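Local coordinates for protein succinylglutamate desuccinylase/aspartoacylase (Shewanella frigidimarina, PDB 3LWU) that probably acts as a zinc-dependent hydrolase of ester bonds, and belongs to the succinylglutamate desuccinylase/aspartoacylase family, at residues 160-165 / 175-180. Sequence-based numbering, arbitrary orientation.
Sequences ARLTHS and AVNLQA
R161 and V176 bring the two backbones closest, with 7.4 Å between their CA atoms, where the turn following helix 143-160 meets the flank of helix 170-182. This is a helix-loop-helix connection within the desuccinylase/aspartoacylase catalytic domain, away from the zinc site, and no hydrogen bond spans it. V176 is the buried residue of the contact: its branched CB spreads two methyls over neighbouring residues of the turn. CG1, anti to the backbone N (chi1 164°), meets L162, while CG2 takes the aliphatic root of R161. Leucine suits its place because its long, forked end reaches across to the helix; L162 and V176 run past each other in opposite senses, with L162 CG 3.9 Å from V176 CG1. The fork of L162 also lies across the side chain of N177, nearly at right angles, and a polar asparagine is at home on this partly exposed side of the helix. With an alanine at L162, V176 CG1 would probably lose the leucine's share of its cover, leaving a gap beside the helix. Arginine fits a partly exposed place, its chain bending at chi2 and chi3 to take the guanidinium away from V176, and only its first methylene serves this contact: R161 CB rests 4.1 Å from V176 CG2.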
ATOM      1  N   ALA A 160     -21.630  11.970  22.692  1.00 28.51           N
ATOM      2  CA  ALA A 160     -22.752  11.083  22.404  1.00 28.75           C
ATOM      3  C   ALA A 160     -22.525  10.253  21.139  1.00 28.65           C
ATOM      4  O   ALA A 160     -23.021   9.147  21.040  1.00 28.23           O
ATOM      5  CB  ALA A 160     -24.112  11.895  22.292  1.00 28.12           C
ATOM      6  N   ARG A 161     -21.777  10.782  20.170  1.00 29.25           N
ATOM      7  CA  ARG A 161     -21.495  10.039  18.940  1.00 29.96           C
ATOM      8  C   ARG A 161     -20.733   8.744  19.247  1.00 30.19           C
ATOM      9  O   ARG A 161     -20.777   7.789  18.463  1.00 30.31           O
ATOM     10  CB  ARG A 161     -20.714  10.884  17.914  1.00 30.17           C
ATOM     11  CG  ARG A 161     -21.491  12.008  17.198  1.00 32.84           C
ATOM     12  CD  ARG A 161     -22.372  11.521  16.032  1.00 38.84           C
ATOM     13  NE  ARG A 161     -21.581  10.902  14.953  1.00 43.64           N
ATOM     14  CZ  ARG A 161     -22.032   9.985  14.086  1.00 48.37           C
ATOM     15  NH1 ARG A 161     -23.285   9.541  14.163  1.00 48.93           N
ATOM     16  NH2 ARG A 161     -21.209   9.480  13.141  1.00 50.08           N
ATOM     17  N   LEU A 162     -20.039   8.701  20.383  1.00 30.40           N
ATOM     18  CA  LEU A 162     -19.247   7.523  20.737  1.00 31.00           C
ATOM     19  C   LEU A 162     -20.052   6.289  21.153  1.00 31.76           C
ATOM     20  O   LEU A 162     -19.484   5.208  21.288  1.00 32.48           O
ATOM     21  CB  LEU A 162     -18.241   7.857  21.843  1.00 30.40           C
ATOM     22  CG  LEU A 162     -17.120   8.830  21.494  1.00 30.31           C
ATOM     23  CD1 LEU A 162     -16.265   9.158  22.739  1.00 28.86           C
ATOM     24  CD2 LEU A 162     -16.251   8.239  20.401  1.00 28.38           C
ATOM     25  N   THR A 163     -21.349   6.426  21.360  1.00 32.97           N
ATOM     26  CA  THR A 163     -22.137   5.328  21.872  1.00 33.94           C
ATOM     27  C   THR A 163     -23.370   5.043  21.005  1.00 34.96           C
ATOM     28  O   THR A 163     -24.335   4.456  21.494  1.00 34.22           O
ATOM     29  CB  THR A 163     -22.573   5.614  23.340  1.00 34.36           C
ATOM     30  OG1 THR A 163     -23.347   6.815  23.382  1.00 33.30           O
ATOM     31  CG2 THR A 163     -21.336   5.764  24.275  1.00 34.10           C
ATOM     32  N   HIS A 164     -23.342   5.444  19.729  1.00 35.94           N
ATOM     33  CA  HIS A 164     -24.384   5.021  18.770  1.00 37.21           C
ATOM     34  C   HIS A 164     -24.339   3.475  18.653  1.00 36.32           C
ATOM     35  O   HIS A 164     -23.251   2.881  18.702  1.00 36.17           O
ATOM     36  CB  HIS A 164     -24.237   5.750  17.401  1.00 38.43           C
ATOM     37  CG  HIS A 164     -25.033   7.022  17.311  1.00 43.29           C
ATOM     38  ND1 HIS A 164     -26.419   7.044  17.395  1.00 49.84           N
ATOM     39  CD2 HIS A 164     -24.647   8.317  17.192  1.00 47.04           C
ATOM     40  CE1 HIS A 164     -26.847   8.295  17.328  1.00 50.04           C
ATOM     41  NE2 HIS A 164     -25.791   9.089  17.207  1.00 49.80           N
ATOM     42  N   SER A 165     -25.498   2.822  18.546  1.00 34.92           N
ATOM     43  CA  SER A 165     -25.586   1.373  18.804  1.00 34.20           C
ATOM     44  C   SER A 165     -25.004   0.485  17.660  1.00 32.74           C
ATOM     45  O   SER A 165     -24.505  -0.634  17.919  1.00 33.33           O
ATOM     46  CB  SER A 165     -27.029   0.965  19.203  1.00 35.00           C
ATOM     47  OG  SER A 165     -27.870   0.758  18.072  1.00 35.99           O
ATOM     48  N   ALA A 175     -11.758  11.317  15.355  1.00 17.12           N
ATOM     49  CA  ALA A 175     -12.060  12.729  15.144  1.00 16.96           C
ATOM     50  C   ALA A 175     -12.902  13.252  16.301  1.00 17.00           C
ATOM     51  O   ALA A 175     -12.581  14.298  16.868  1.00 17.34           O
ATOM     52  CB  ALA A 175     -12.726  12.931  13.804  1.00 15.96           C
ATOM     53  N   VAL A 176     -13.923  12.488  16.694  1.00 17.02           N
ATOM     54  CA  VAL A 176     -14.787  12.846  17.786  1.00 17.71           C
ATOM     55  C   VAL A 176     -14.032  13.014  19.124  1.00 18.08           C
ATOM     56  O   VAL A 176     -14.293  13.974  19.859  1.00 16.84           O
ATOM     57  CB  VAL A 176     -15.956  11.833  17.917  1.00 17.98           C
ATOM     58  CG1 VAL A 176     -16.639  11.950  19.247  1.00 19.86           C
ATOM     59  CG2 VAL A 176     -16.937  12.066  16.806  1.00 19.90           C
ATOM     60  N   ASN A 177     -13.108  12.100  19.437  1.00 17.90           N
ATOM     61  CA  ASN A 177     -12.350  12.182  20.681  1.00 18.45           C
ATOM     62  C   ASN A 177     -11.496  13.455  20.710  1.00 18.35           C
ATOM     63  O   ASN A 177     -11.377  14.127  21.733  1.00 17.41           O
ATOM     64  CB  ASN A 177     -11.425  10.959  20.823  1.00 19.23           C
ATOM     65  CG  ASN A 177     -12.096   9.790  21.480  1.00 19.77           C
ATOM     66  OD1 ASN A 177     -12.347   8.751  20.850  1.00 24.07           O
ATOM     67  ND2 ASN A 177     -12.345   9.915  22.747  1.00 17.88           N
ATOM     68  N   LEU A 178     -10.901  13.795  19.573  1.00 18.76           N
ATOM     69  CA  LEU A 178     -10.112  15.027  19.491  1.00 18.52           C
ATOM     70  C   LEU A 178     -10.993  16.270  19.608  1.00 18.49           C
ATOM     71  O   LEU A 178     -10.621  17.242  20.257  1.00 18.06           O
ATOM     72  CB  LEU A 178      -9.313  15.081  18.200  1.00 17.77           C
ATOM     73  CG  LEU A 178      -8.282  13.937  18.017  1.00 18.36           C
ATOM     74  CD1 LEU A 178      -7.579  14.076  16.672  1.00 13.20           C
ATOM     75  CD2 LEU A 178      -7.251  13.826  19.161  1.00 16.46           C
ATOM     76  N   GLN A 179     -12.156  16.224  18.968  1.00 18.63           N
ATOM     77  CA  GLN A 179     -13.043  17.354  18.851  1.00 18.65           C
ATOM     78  C   GLN A 179     -13.642  17.681  20.223  1.00 19.26           C
ATOM     79  O   GLN A 179     -13.834  18.881  20.566  1.00 19.09           O
ATOM     80  CB  GLN A 179     -14.138  17.024  17.816  1.00 18.60           C
ATOM     81  CG  GLN A 179     -15.103  18.155  17.482  1.00 20.79           C
ATOM     82  CD  GLN A 179     -16.057  17.836  16.306  1.00 20.92           C
ATOM     83  OE1 GLN A 179     -15.788  16.971  15.463  1.00 15.75           O
ATOM     84  NE2 GLN A 179     -17.161  18.564  16.242  1.00 21.56           N
ATOM     85  N   ALA A 180     -13.945  16.631  20.996  1.00 19.01           N
ATOM     86  CA  ALA A 180     -14.493  16.784  22.356  1.00 19.39           C
ATOM     87  C   ALA A 180     -13.557  17.622  23.209  1.00 19.78           C
ATOM     88  O   ALA A 180     -14.013  18.480  23.956  1.00 20.05           O
ATOM     89  CB  ALA A 180     -14.708  15.439  23.016  1.00 19.23           C
TER